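Local coordinates for cellulose 1,4-beta-cellobiosidase (PDB 4JJJ), which probably hydrolyses the 1,4-beta-glucosidic bonds of cellulose to release cellobiose, this chain being the glycoside hydrolase family 48 domain of a longer enzyme, at residues F83-T88 and E142-H147; N94-P99 and A312-I317; N100-Y105 and K270-I275; D128-E133 and Y262-M267. The protein carries 1 engineered substitution. All coordinates share one frame; numbering follows the deposited sequence.

Interaction 1: F83-T88 and E142-H147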
# COMPACT_ATOMS: atom_id res chain seq x y z
N PHE A 83 -10.71 0.52 -14.64
CA PHE A 83 -11.09 -0.53 -13.71
C PHE A 83 -10.88 -0.21 -12.22
O PHE A 83 -11.42 -0.89 -11.41
CB PHE A 83 -10.49 -1.89 -14.05
CG PHE A 83 -10.93 -2.39 -15.37
CD1 PHE A 83 -12.28 -2.66 -15.59
CD2 PHE A 83 -10.01 -2.57 -16.39
CE1 PHE A 83 -12.71 -3.14 -16.85
CE2 PHE A 83 -10.39 -3.09 -17.63
CZ PHE A 83 -11.72 -3.33 -17.83
N ILE A 84 -9.99 0.71 -11.89
CA ILE A 84 -9.66 0.91 -10.48
C ILE A 84 -9.67 2.38 -9.99
O ILE A 84 -9.66 2.56 -8.80
CB ILE A 84 -8.36 0.21 -10.09
CG1 ILE A 84 -8.35 -0.18 -8.60
CG2 ILE A 84 -7.13 1.00 -10.50
CD1 ILE A 84 -7.20 -1.11 -8.21
N ILE A 85 -9.71 3.35 -10.90
CA ILE A 85 -9.97 4.73 -10.51
C ILE A 85 -11.49 4.86 -10.68
O ILE A 85 -11.95 4.81 -11.78
CB ILE A 85 -9.24 5.74 -11.39
CG1 ILE A 85 -7.71 5.53 -11.21
CG2 ILE A 85 -9.68 7.13 -10.98
CD1 ILE A 85 -6.84 6.50 -11.95
N PRO A 86 -12.25 4.98 -9.60
CA PRO A 86 -13.69 4.98 -9.74
C PRO A 86 -14.17 5.96 -10.77
O PRO A 86 -13.77 7.16 -10.73
CB PRO A 86 -14.14 5.33 -8.29
CG PRO A 86 -13.03 4.74 -7.39
CD PRO A 86 -11.80 5.12 -8.20
N GLY A 87 -15.09 5.47 -11.65
CA GLY A 87 -15.65 6.40 -12.61
C GLY A 87 -16.86 7.11 -12.06
O GLY A 87 -17.22 6.89 -10.96
N THR A 88 -17.54 7.90 -12.89
CA THR A 88 -18.70 8.64 -12.40
C THR A 88 -19.78 7.69 -11.82
O THR A 88 -20.30 7.92 -10.70
CB THR A 88 -19.29 9.50 -13.53
OG1 THR A 88 -18.27 10.39 -14.04
CG2 THR A 88 -20.56 10.24 -13.03
N GLU A 142 -14.99 14.83 -8.84
CA GLU A 142 -14.61 13.49 -8.65
C GLU A 142 -13.12 13.44 -8.16
O GLU A 142 -12.34 14.33 -8.46
CB GLU A 142 -14.73 12.72 -9.97
CG GLU A 142 -16.21 12.55 -10.35
CD GLU A 142 -16.46 11.85 -11.66
OE1 GLU A 142 -15.53 11.23 -12.22
OE2 GLU A 142 -17.60 11.94 -12.24
N ILE A 143 -12.75 12.32 -7.53
CA ILE A 143 -11.34 12.06 -7.03
C ILE A 143 -10.68 11.27 -8.12
O ILE A 143 -11.23 10.27 -8.56
CB ILE A 143 -11.37 11.27 -5.75
CG1 ILE A 143 -12.02 12.04 -4.70
CG2 ILE A 143 -9.98 10.76 -5.30
CD1 ILE A 143 -11.34 13.25 -4.19
N TYR A 144 -9.47 11.65 -8.53
CA TYR A 144 -8.66 10.89 -9.42
C TYR A 144 -7.51 10.21 -8.61
O TYR A 144 -6.46 10.76 -8.47
CB TYR A 144 -8.07 11.78 -10.51
CG TYR A 144 -7.35 11.03 -11.60
CD1 TYR A 144 -6.00 10.88 -11.63
CD2 TYR A 144 -8.07 10.50 -12.65
CE1 TYR A 144 -5.39 10.25 -12.67
CE2 TYR A 144 -7.51 9.85 -13.70
CZ TYR A 144 -6.13 9.72 -13.71
OH TYR A 144 -5.52 9.12 -14.83
N GLY A 145 -7.86 9.05 -8.10
CA GLY A 145 -6.99 8.23 -7.24
C GLY A 145 -7.45 6.83 -7.33
O GLY A 145 -8.62 6.60 -7.56
N MET A 146 -6.51 5.86 -7.25
CA MET A 146 -6.95 4.44 -7.27
C MET A 146 -7.66 4.04 -6.00
O MET A 146 -7.17 4.32 -4.89
CB MET A 146 -5.79 3.52 -7.56
CG MET A 146 -5.10 3.75 -8.88
SD MET A 146 -3.93 2.42 -9.30
CE MET A 146 -2.44 3.13 -8.72
N HIS A 147 -8.73 3.24 -6.10
CA HIS A 147 -9.21 2.47 -4.96
C HIS A 147 -8.27 1.28 -4.74
O HIS A 147 -7.58 0.83 -5.64
CB HIS A 147 -10.63 2.00 -5.20
CG HIS A 147 -11.16 1.10 -4.14
ND1 HIS A 147 -11.38 1.50 -2.85
CD2 HIS A 147 -11.45 -0.23 -4.16
CE1 HIS A 147 -11.81 0.50 -2.12
NE2 HIS A 147 -11.88 -0.57 -2.89
O HOH W 1 -13.49 9.51 -12.19

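Interaction 2: N94-P99 and A312-I317. With BGC (beta-D-glucopyranose), chain D; BGC (beta-D-glucopyranose), chain B; BGC (beta-D-glucopyranose), chain C; BGC (beta-D-glucopyranose), chain E.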
# COMPACT_ATOMS: atom_id res chain seq x y z
N ASN A 94 -20.35 13.24 -5.60
CA ASN A 94 -19.41 14.18 -5.00
C ASN A 94 -19.96 15.63 -4.98
O ASN A 94 -19.49 16.45 -4.21
CB ASN A 94 -18.06 14.18 -5.70
CG ASN A 94 -17.26 12.92 -5.44
OD1 ASN A 94 -16.68 12.75 -4.35
ND2 ASN A 94 -17.16 12.10 -6.44
N SER A 95 -20.96 15.95 -5.78
CA SER A 95 -21.50 17.36 -5.73
C SER A 95 -22.08 17.73 -4.40
O SER A 95 -22.21 18.94 -4.09
CB SER A 95 -22.58 17.59 -6.81
OG SER A 95 -23.73 16.83 -6.52
N ALA A 96 -22.49 16.74 -3.64
CA ALA A 96 -23.01 16.95 -2.30
C ALA A 96 -21.96 17.23 -1.25
O ALA A 96 -22.31 17.55 -0.13
CB ALA A 96 -23.85 15.78 -1.86
N TYR A 97 -20.68 17.04 -1.62
CA TYR A 97 -19.63 17.18 -0.64
C TYR A 97 -19.55 18.65 -0.24
O TYR A 97 -19.69 19.56 -1.11
CB TYR A 97 -18.31 16.72 -1.26
CG TYR A 97 -17.16 16.84 -0.34
CD1 TYR A 97 -17.17 16.20 0.87
CD2 TYR A 97 -16.14 17.70 -0.62
CE1 TYR A 97 -16.12 16.33 1.78
CE2 TYR A 97 -15.07 17.87 0.22
CZ TYR A 97 -15.03 17.16 1.42
OH TYR A 97 -13.96 17.26 2.34
N ASN A 98 -19.31 18.86 1.04
CA ASN A 98 -19.08 20.19 1.62
C ASN A 98 -17.70 20.27 2.29
O ASN A 98 -17.49 19.74 3.40
CB ASN A 98 -20.15 20.47 2.69
CG ASN A 98 -19.96 21.83 3.35
OD1 ASN A 98 -19.11 22.65 2.94
ND2 ASN A 98 -20.85 22.13 4.34
N PRO A 99 -16.75 20.94 1.63
CA PRO A 99 -15.40 20.90 2.21
C PRO A 99 -15.28 21.61 3.55
O PRO A 99 -14.36 21.36 4.31
CB PRO A 99 -14.54 21.62 1.17
CG PRO A 99 -15.40 21.86 0.05
CD PRO A 99 -16.82 21.62 0.35
N ALA A 312 -28.59 14.16 -1.33
CA ALA A 312 -27.25 13.55 -1.32
C ALA A 312 -26.40 14.12 -0.18
O ALA A 312 -26.61 15.27 0.24
CB ALA A 312 -26.55 13.72 -2.70
N TRP A 313 -25.49 13.30 0.40
CA TRP A 313 -24.45 13.78 1.35
C TRP A 313 -23.12 13.06 0.86
O TRP A 313 -23.20 12.14 0.12
CB TRP A 313 -24.67 13.48 2.79
CG TRP A 313 -25.16 12.09 3.15
CD1 TRP A 313 -26.47 11.75 3.39
CD2 TRP A 313 -24.38 10.88 3.38
NE1 TRP A 313 -26.57 10.42 3.74
CE2 TRP A 313 -25.31 9.85 3.72
CE3 TRP A 313 -23.02 10.56 3.28
CZ2 TRP A 313 -24.92 8.57 4.00
CZ3 TRP A 313 -22.63 9.28 3.60
CH2 TRP A 313 -23.58 8.27 3.92
N ALA A 314 -21.98 13.58 1.26
CA ALA A 314 -20.69 13.02 0.80
C ALA A 314 -19.67 13.44 1.82
O ALA A 314 -19.91 14.37 2.67
CB ALA A 314 -20.29 13.48 -0.60
N TRP A 315 -18.57 12.69 1.89
CA TRP A 315 -17.57 12.96 2.87
C TRP A 315 -16.17 12.54 2.30
O TRP A 315 -16.04 11.81 1.28
CB TRP A 315 -17.79 12.16 4.13
CG TRP A 315 -17.93 10.72 3.88
CD1 TRP A 315 -19.10 10.08 3.58
CD2 TRP A 315 -16.89 9.74 3.84
NE1 TRP A 315 -18.85 8.73 3.33
CE2 TRP A 315 -17.51 8.48 3.58
CE3 TRP A 315 -15.51 9.77 4.07
CZ2 TRP A 315 -16.79 7.30 3.43
CZ3 TRP A 315 -14.78 8.58 3.96
CH2 TRP A 315 -15.42 7.33 3.63
N ARG A 316 -15.14 13.08 2.98
CA ARG A 316 -13.71 12.79 2.67
C ARG A 316 -12.95 12.81 3.95
O ARG A 316 -13.22 13.65 4.88
CB ARG A 316 -13.09 13.80 1.72
CG ARG A 316 -13.77 13.83 0.36
CD ARG A 316 -13.19 14.82 -0.62
NE ARG A 316 -14.04 14.78 -1.80
CZ ARG A 316 -13.90 15.51 -2.90
NH1 ARG A 316 -12.93 16.40 -3.06
NH2 ARG A 316 -14.76 15.34 -3.89
N ILE A 317 -11.92 11.93 4.03
CA ILE A 317 -11.00 11.88 5.17
C ILE A 317 -9.60 11.74 4.62
O ILE A 317 -9.43 11.07 3.60
CB ILE A 317 -11.30 10.81 6.20
CG1 ILE A 317 -11.29 9.37 5.56
CG2 ILE A 317 -12.69 11.05 6.88
CD1 ILE A 317 -11.72 8.20 6.44
C2 BGC D . -17.49 5.49 7.44
C3 BGC D . -18.45 6.57 6.93
C4 BGC D . -18.12 7.93 7.59
C5 BGC D . -16.63 8.24 7.37
C6 BGC D . -16.18 9.52 8.16
C1 BGC D . -16.06 5.93 7.14
O2 BGC D . -17.79 4.31 6.72
O3 BGC D . -19.79 6.15 7.29
O4 BGC D . -18.83 8.99 6.96
O5 BGC D . -15.86 7.14 7.88
O6 BGC D . -16.26 9.35 9.57
C2 BGC B . -20.35 10.76 7.04
C3 BGC B . -21.69 11.29 7.60
C4 BGC B . -22.79 10.23 7.41
C5 BGC B . -22.33 8.85 7.94
C6 BGC B . -23.29 7.67 7.87
C1 BGC B . -20.05 9.41 7.62
O2 BGC B . -19.40 11.72 7.37
O3 BGC B . -22.08 12.50 6.87
O4 BGC B . -23.88 10.56 8.37
O5 BGC B . -21.10 8.50 7.21
O6 BGC B . -23.27 6.79 9.00
C2 BGC C . -11.58 4.58 8.09
C3 BGC C . -13.02 4.91 8.43
C4 BGC C . -13.92 4.96 7.21
C5 BGC C . -13.74 3.75 6.34
C6 BGC C . -14.43 3.77 5.03
C1 BGC C . -11.57 3.30 7.21
O2 BGC C . -10.75 4.43 9.23
O3 BGC C . -13.07 6.18 9.14
O4 BGC C . -15.28 4.98 7.74
O5 BGC C . -12.33 3.53 6.04
O6 BGC C . -14.30 2.55 4.33
C2 BGC E . -26.14 10.93 8.65
C3 BGC E . -27.37 11.75 8.25
C4 BGC E . -26.94 13.18 7.90
C5 BGC E . -25.82 13.17 6.84
C6 BGC E . -25.51 14.58 6.36
C1 BGC E . -24.95 11.15 7.66
O2 BGC E . -26.57 9.57 8.68
O3 BGC E . -28.29 11.72 9.40
O4 BGC E . -28.11 13.92 7.50
O5 BGC E . -24.65 12.60 7.56
O6 BGC E . -24.78 15.05 7.47
O HOH W 2 -16.45 13.05 -1.49
O HOH W 3 -22.37 16.49 2.27
O HOH W 4 -19.49 16.98 3.37

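Interaction 3: N100-Y105 and K270-I275. With BGC (beta-D-glucopyranose), chain D; BGC (beta-D-glucopyranose), chain C; BGC (beta-D-glucopyranose), chain B.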
# COMPACT_ATOMS: atom_id res chain seq x y z
N ASN A 100 -16.23 22.50 3.86
CA ASN A 100 -16.28 23.07 5.17
C ASN A 100 -16.79 22.14 6.27
O ASN A 100 -16.63 22.42 7.46
CB ASN A 100 -17.16 24.34 5.17
CG ASN A 100 -16.54 25.50 4.42
OD1 ASN A 100 -15.45 25.48 3.83
ND2 ASN A 100 -17.26 26.59 4.46
N SER A 101 -17.39 21.02 5.90
CA SER A 101 -17.81 20.01 6.84
C SER A 101 -17.54 18.64 6.16
O SER A 101 -18.41 18.01 5.54
CB SER A 101 -19.28 20.18 7.18
OG SER A 101 -19.60 19.37 8.28
N PRO A 102 -16.27 18.26 6.20
CA PRO A 102 -15.87 17.09 5.42
C PRO A 102 -16.36 15.77 5.80
O PRO A 102 -16.52 14.91 4.91
CB PRO A 102 -14.33 17.11 5.50
CG PRO A 102 -13.94 18.41 6.07
CD PRO A 102 -15.14 18.94 6.85
N ALA A 103 -16.63 15.56 7.08
CA ALA A 103 -16.94 14.26 7.61
C ALA A 103 -17.44 14.45 9.02
O ALA A 103 -17.15 15.49 9.65
CB ALA A 103 -15.71 13.36 7.59
N THR A 104 -18.12 13.44 9.55
CA THR A 104 -18.43 13.34 10.96
C THR A 104 -17.48 12.41 11.65
O THR A 104 -17.25 11.29 11.18
CB THR A 104 -19.93 12.86 11.19
OG1 THR A 104 -20.81 13.78 10.49
CG2 THR A 104 -20.23 12.85 12.71
N TYR A 105 -16.90 12.84 12.77
CA TYR A 105 -16.03 11.96 13.50
C TYR A 105 -16.66 10.66 13.98
O TYR A 105 -17.78 10.65 14.52
CB TYR A 105 -15.50 12.70 14.71
CG TYR A 105 -14.60 11.92 15.63
CD1 TYR A 105 -13.27 11.70 15.33
CD2 TYR A 105 -15.04 11.43 16.85
CE1 TYR A 105 -12.46 10.96 16.16
CE2 TYR A 105 -14.23 10.75 17.71
CZ TYR A 105 -12.92 10.52 17.44
OH TYR A 105 -12.12 9.88 18.34
N LYS A 270 -6.87 12.72 9.54
CA LYS A 270 -8.06 12.05 9.13
C LYS A 270 -9.25 13.01 9.08
O LYS A 270 -10.03 12.98 8.14
CB LYS A 270 -8.33 10.90 10.04
CG LYS A 270 -9.42 9.95 9.65
CD LYS A 270 -9.68 8.83 10.67
CE LYS A 270 -10.82 7.93 10.24
NZ LYS A 270 -10.99 6.85 11.22
N TYR A 271 -9.46 13.73 10.19
CA TYR A 271 -10.58 14.63 10.28
C TYR A 271 -10.14 16.10 10.24
O TYR A 271 -10.83 17.01 10.77
CB TYR A 271 -11.41 14.33 11.54
CG TYR A 271 -12.14 13.03 11.44
CD1 TYR A 271 -13.25 12.92 10.64
CD2 TYR A 271 -11.65 11.88 12.15
CE1 TYR A 271 -13.92 11.66 10.51
CE2 TYR A 271 -12.30 10.65 12.02
CZ TYR A 271 -13.42 10.58 11.18
OH TYR A 271 -14.04 9.32 11.12
N PHE A 272 -9.09 16.37 9.50
CA PHE A 272 -8.56 17.68 9.27
C PHE A 272 -8.35 18.45 10.60
O PHE A 272 -8.55 19.64 10.62
CB PHE A 272 -9.44 18.45 8.26
CG PHE A 272 -9.45 17.83 6.87
CD1 PHE A 272 -8.43 18.11 5.97
CD2 PHE A 272 -10.46 16.92 6.50
CE1 PHE A 272 -8.44 17.42 4.76
CE2 PHE A 272 -10.47 16.28 5.27
CZ PHE A 272 -9.40 16.52 4.42
N LYS A 273 -7.97 17.74 11.63
CA LYS A 273 -7.55 18.43 12.87
C LYS A 273 -6.27 19.12 12.67
O LYS A 273 -5.37 18.71 11.92
CB LYS A 273 -7.33 17.46 13.96
CG LYS A 273 -8.49 16.65 14.41
CD LYS A 273 -9.51 17.37 15.20
CE LYS A 273 -10.16 16.44 16.24
NZ LYS A 273 -11.15 17.31 16.95
N LYS A 274 -6.06 20.17 13.46
CA LYS A 274 -4.76 20.78 13.46
C LYS A 274 -3.71 19.78 13.91
O LYS A 274 -3.88 19.03 14.90
CB LYS A 274 -4.75 21.91 14.46
CG LYS A 274 -3.45 22.71 14.59
CD LYS A 274 -3.69 23.85 15.61
CE LYS A 274 -2.46 24.72 15.78
NZ LYS A 274 -2.24 25.67 14.65
N ILE A 275 -2.59 19.76 13.21
CA ILE A 275 -1.50 18.89 13.62
C ILE A 275 -0.75 19.36 14.82
O ILE A 275 -0.38 20.55 14.94
CB ILE A 275 -0.45 18.71 12.50
CG1 ILE A 275 -1.11 18.23 11.20
CG2 ILE A 275 0.69 17.84 13.02
CD1 ILE A 275 -1.70 16.85 11.27
C2 BGC D . -17.49 5.49 7.44
C3 BGC D . -18.45 6.57 6.93
C4 BGC D . -18.12 7.93 7.59
C5 BGC D . -16.63 8.24 7.37
C6 BGC D . -16.18 9.52 8.16
C1 BGC D . -16.06 5.93 7.14
O2 BGC D . -17.79 4.31 6.72
O3 BGC D . -19.79 6.15 7.29
O4 BGC D . -18.83 8.99 6.96
O5 BGC D . -15.86 7.14 7.88
O6 BGC D . -16.26 9.35 9.57
C2 BGC C . -11.58 4.58 8.09
C3 BGC C . -13.02 4.91 8.43
C4 BGC C . -13.92 4.96 7.21
C5 BGC C . -13.74 3.75 6.34
C6 BGC C . -14.43 3.77 5.03
C1 BGC C . -11.57 3.30 7.21
O2 BGC C . -10.75 4.43 9.23
O3 BGC C . -13.07 6.18 9.14
O4 BGC C . -15.28 4.98 7.74
O5 BGC C . -12.33 3.53 6.04
O6 BGC C . -14.30 2.55 4.33
C2 BGC B . -20.35 10.76 7.04
C3 BGC B . -21.69 11.29 7.60
C4 BGC B . -22.79 10.23 7.41
C5 BGC B . -22.33 8.85 7.94
C6 BGC B . -23.29 7.67 7.87
C1 BGC B . -20.05 9.41 7.62
O2 BGC B . -19.40 11.72 7.37
O3 BGC B . -22.08 12.50 6.87
O4 BGC B . -23.88 10.56 8.37
O5 BGC B . -21.10 8.50 7.21
O6 BGC B . -23.27 6.79 9.00

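Interaction 4: D128-E133 and Y262-M267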
# COMPACT_ATOMS: atom_id res chain seq x y z
N ASP A 128 -11.54 21.06 4.85
CA ASP A 128 -10.71 20.51 3.79
C ASP A 128 -10.27 21.57 2.83
O ASP A 128 -11.13 22.13 2.12
CB ASP A 128 -11.61 19.48 3.02
CG ASP A 128 -11.03 18.95 1.70
OD1 ASP A 128 -9.98 19.36 1.20
OD2 ASP A 128 -11.78 18.11 1.07
N PRO A 129 -8.93 21.82 2.72
CA PRO A 129 -8.40 22.93 1.92
C PRO A 129 -8.01 22.53 0.53
O PRO A 129 -7.50 23.36 -0.20
CB PRO A 129 -7.16 23.36 2.71
CG PRO A 129 -6.65 22.06 3.22
CD PRO A 129 -7.87 21.21 3.57
N LEU A 130 -8.31 21.28 0.16
CA LEU A 130 -7.96 20.80 -1.15
C LEU A 130 -9.12 20.75 -2.13
O LEU A 130 -8.93 20.96 -3.32
CB LEU A 130 -7.43 19.34 -1.12
CG LEU A 130 -6.16 19.15 -0.27
CD1 LEU A 130 -5.88 17.66 -0.31
CD2 LEU A 130 -4.99 20.04 -0.67
N ALA A 131 -10.33 20.46 -1.65
CA ALA A 131 -11.40 20.06 -2.56
C ALA A 131 -11.77 21.12 -3.64
O ALA A 131 -11.93 20.82 -4.81
CB ALA A 131 -12.62 19.72 -1.74
N GLN A 132 -11.96 22.34 -3.17
CA GLN A 132 -12.42 23.41 -4.04
C GLN A 132 -11.33 23.69 -5.07
O GLN A 132 -11.63 23.86 -6.24
CB GLN A 132 -12.80 24.65 -3.20
CG GLN A 132 -12.69 26.01 -3.93
CD GLN A 132 -13.21 27.13 -3.03
OE1 GLN A 132 -13.51 26.90 -1.84
NE2 GLN A 132 -13.37 28.33 -3.60
N GLU A 133 -10.06 23.65 -4.63
CA GLU A 133 -8.94 23.87 -5.53
C GLU A 133 -8.80 22.78 -6.60
O GLU A 133 -8.51 23.02 -7.80
CB GLU A 133 -7.61 23.95 -4.75
CG GLU A 133 -6.40 23.84 -5.62
CD GLU A 133 -5.13 23.95 -4.78
OE1 GLU A 133 -5.00 23.05 -3.99
OE2 GLU A 133 -4.31 24.91 -4.94
N TYR A 262 -4.24 14.89 -6.33
CA TYR A 262 -5.22 14.30 -5.42
C TYR A 262 -4.60 13.57 -4.26
O TYR A 262 -5.17 13.47 -3.19
CB TYR A 262 -6.14 13.36 -6.17
CG TYR A 262 -7.17 14.17 -7.03
CD1 TYR A 262 -8.39 14.54 -6.50
CD2 TYR A 262 -6.91 14.47 -8.34
CE1 TYR A 262 -9.25 15.29 -7.24
CE2 TYR A 262 -7.77 15.28 -9.10
CZ TYR A 262 -8.97 15.63 -8.52
OH TYR A 262 -9.88 16.41 -9.28
N LEU A 263 -3.41 13.04 -4.48
CA LEU A 263 -2.67 12.26 -3.43
C LEU A 263 -2.34 13.14 -2.26
O LEU A 263 -2.03 12.66 -1.13
CB LEU A 263 -1.39 11.68 -4.02
CG LEU A 263 -0.53 10.75 -3.17
CD1 LEU A 263 -1.42 9.67 -2.63
CD2 LEU A 263 0.62 10.21 -4.08
N ARG A 264 -2.38 14.46 -2.48
CA ARG A 264 -2.26 15.33 -1.28
C ARG A 264 -3.25 15.04 -0.16
O ARG A 264 -2.98 15.39 0.96
CB ARG A 264 -2.30 16.83 -1.63
CG ARG A 264 -1.20 17.28 -2.61
CD ARG A 264 -1.22 18.76 -2.94
NE ARG A 264 -2.41 19.06 -3.67
CZ ARG A 264 -3.03 20.27 -3.74
NH1 ARG A 264 -2.67 21.27 -2.96
NH2 ARG A 264 -4.06 20.39 -4.54
N TYR A 265 -4.39 14.49 -0.44
CA TYR A 265 -5.34 14.10 0.64
C TYR A 265 -4.64 13.21 1.67
O TYR A 265 -4.97 13.29 2.88
CB TYR A 265 -6.57 13.35 0.07
CG TYR A 265 -7.66 14.29 -0.23
CD1 TYR A 265 -8.41 14.87 0.78
CD2 TYR A 265 -7.94 14.59 -1.54
CE1 TYR A 265 -9.45 15.76 0.50
CE2 TYR A 265 -8.94 15.50 -1.86
CZ TYR A 265 -9.74 16.06 -0.85
OH TYR A 265 -10.73 17.02 -1.10
N ALA A 266 -3.63 12.38 1.29
CA ALA A 266 -2.90 11.56 2.24
C ALA A 266 -2.06 12.38 3.25
O ALA A 266 -1.62 11.81 4.22
CB ALA A 266 -2.02 10.57 1.47
N MET A 267 -1.85 13.67 2.95
CA MET A 267 -1.02 14.55 3.74
C MET A 267 -1.71 15.18 4.92
O MET A 267 -1.08 15.93 5.70
CB MET A 267 -0.45 15.62 2.85
CG MET A 267 0.53 15.15 1.81
SD MET A 267 1.19 16.58 0.93
CE MET A 267 2.03 15.83 -0.42

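Interaction 1: F83-T88 and E142-H147
The amide of His147 donates to the carbonyl oxygen of Ile84, N to O 2.9 Å, with an N-H...O angle of 159°. It ties the loop that leaves helix 71-83 to the chain running into strand 149-151. Around this bond the packing is aliphatic: CG2 of Ile84 lies 3.7 Å from SD of Met146, and CG1 of Ile85 lies 3.9 Å from CG of the same methionine. CG1 of Ile85 is anti to its carbonyl carbon (chi1 -63°), and from there CD1 reaches over one face of the Tyr144 ring, toward the rim near CZ. This is a CH-pi contact, with CD1 3.9 Å from the Tyr144 centroid. An alanine in place of Ile85 would probably open a gap between the loops, stripping CD1 from that face of Tyr144, while CG of Met146 would lose CG1 but keep Ile84. Toward Thr88 the contact turns polar. One water donates to Pro86 O (2.8 Å) and Glu142 OE1 (2.7 Å), while OG1 of Thr88 donates to OE2 of Glu142 across a modelled distance so short that its exact length is doubtful. Beyond the loops, Glu81 and Trp77 hold the Tyr144 hydroxyl, and His147 bonds to Ile172 and Thr220. The contact is a buried loop-to-loop junction of the family 48 (alpha/alpha)6 fold, beside the zinc ligand Glu81.

Interaction 2: N94-P99 and A312-I317
Arg316 lies flat on the ring of Tyr97, its guanidinium turned 8° from the ring plane and the centres 4.4 Å apart. CD of Arg316 sits over the same face, 3.8 Å from the Tyr97 centroid, adding a CH-pi contact to the off-centre cation-pi pair. Its NH2 donates to Asn94 OD1 at 3.3 Å, from above the amide plane. Packing is also tight where CB of Ala96 presses on CB of Ala312 at 3.5 Å. Elsewhere the join is looser and watery: waters link Ala96 O to Ala314 N, Asn98 N to Ala314 O, and Asn94 OD1 to Trp315 O and Arg316 NE. On the other side of the 312-317 segment, whose strand 314-317 edges an antiparallel sheet, Trp313 and Trp315 line the glycan pocket; O4 of the chain D glucose is 3.6 Å from CD1 of Trp315. An alanine in place of Trp315 would probably strip the aromatic floor from the chain D glucose and its junction with the chain B glucose, leaving their hydrogen bonds. Tyr265 takes NH1 of Arg316, and Asp128 the Tyr97 hydroxyl. A buried, stacked cation thus backs the strand, while apolar indole faces suit sugar C-H groups.

Interaction 3: N100-Y105 and K270-I275
Tyr105 and Tyr271 mark the nearest backbone approach, their CA atoms 6.9 Å apart, with no hydrogen bond joining the two irregular loops. Together the loops line part of the glucan-binding pocket of this family 48 hydrolase, and the contact between them is made by side chains. CG of Tyr271 is anti to its carbonyl carbon (chi1 -70°), and the ring beyond it offers a face to Tyr105. CA of Tyr105 lies over that face, 3.9 Å from the Tyr271 centroid, in a CH-pi contact. The Tyr105 ring then turns its edge to the same ring in an offset edge-to-face pair, with centroids 5.3 Å apart and planes at 68°; CD1 of Tyr105 is the rim atom that meets CD2 and CE2 of Tyr271. Ala103 sets CB at the edge of the Tyr271 ring, near its plane. Next to Tyr271, Phe272 has left-handed helical backbone angles, and its CD2 rests 3.8 Å from CG of Pro102. Both loops also bind sugar. The extended Lys270 carries NZ to O2 of the chain C glucose at 3.1 Å, with a weak bond to its O3, and Glu108 gives this ammonium a salt bridge. Thr104 N donates to O2 of the chain B glucose at 3.1 Å. The Tyr271 hydroxyl accepts from the amide of Ile106, which would help fix its direction. On the sugar side, O6 of the chain D glucose joins the two segments: it accepts from Tyr271 OH at 2.7 Å and donates to Thr104 O at 2.7 Å.

Interaction 4: D128-E133 and Y262-M267
Leu130 sets CD1 over the centre of the Tyr265 ring, 3.8 Å from the centroid and only 8° off the ring normal, a CH-pi contact. Its other methyl, CD2, covers one face of the Arg264 guanidinium, 3.5 Å from NH1, so the one leucine wedges between the two neighbouring side chains. The residues before helix 131-138 form an Asx turn, OD1 of Asp128 accepting from Leu130 N at 2.7 Å; a second bond, from Ala131 N at 3.1 Å and the same face of the carboxylate, makes an Asx motif. This turn faces the 3-10 segment 264-267. In one of its two conformers, Glu133 offers OE1 to both NH1 (3.1 Å) and NH2 (2.9 Å) of Arg264, a salt bridge in which two nitrogens grip one oxygen; for the other conformer this grip is less certain. Asp351 and Asp261 add salt bridges to the same guanidinium, and these carboxylates probably balance its buried charge. CB of Ala131 touches the Tyr265 hydroxyl. That hydroxyl donates to the syn lone pair of Asp128 OD2, at 2.6 Å, with the carboxylate plane turned 76° from the ring.

In the fold
Interactions 2 and 3, with centres 12 Å apart, touch the same three glucose units and are joined by Arg316 N and Pro102 O, 3.0 Å apart. Interaction 4 touches both: Pro99 O of interaction 2 lies 2.9 Å from Asp128 N, and CZ of Phe272 in interaction 3 packs 4.0 Å from CE1 of Tyr265. Interaction 1 touches interactions 2 and 4, with CD1 of its Ile143 packed 3.6 Å from CZ of Arg316 and Tyr144 O 3.5 Å from CB of Tyr262. It comes near the catalytic machinery, the Met146 side chain being about 8 Å from that of Glu51, the predicted proton donor. The His147 side chain lies about 5 Å from a bound glucose.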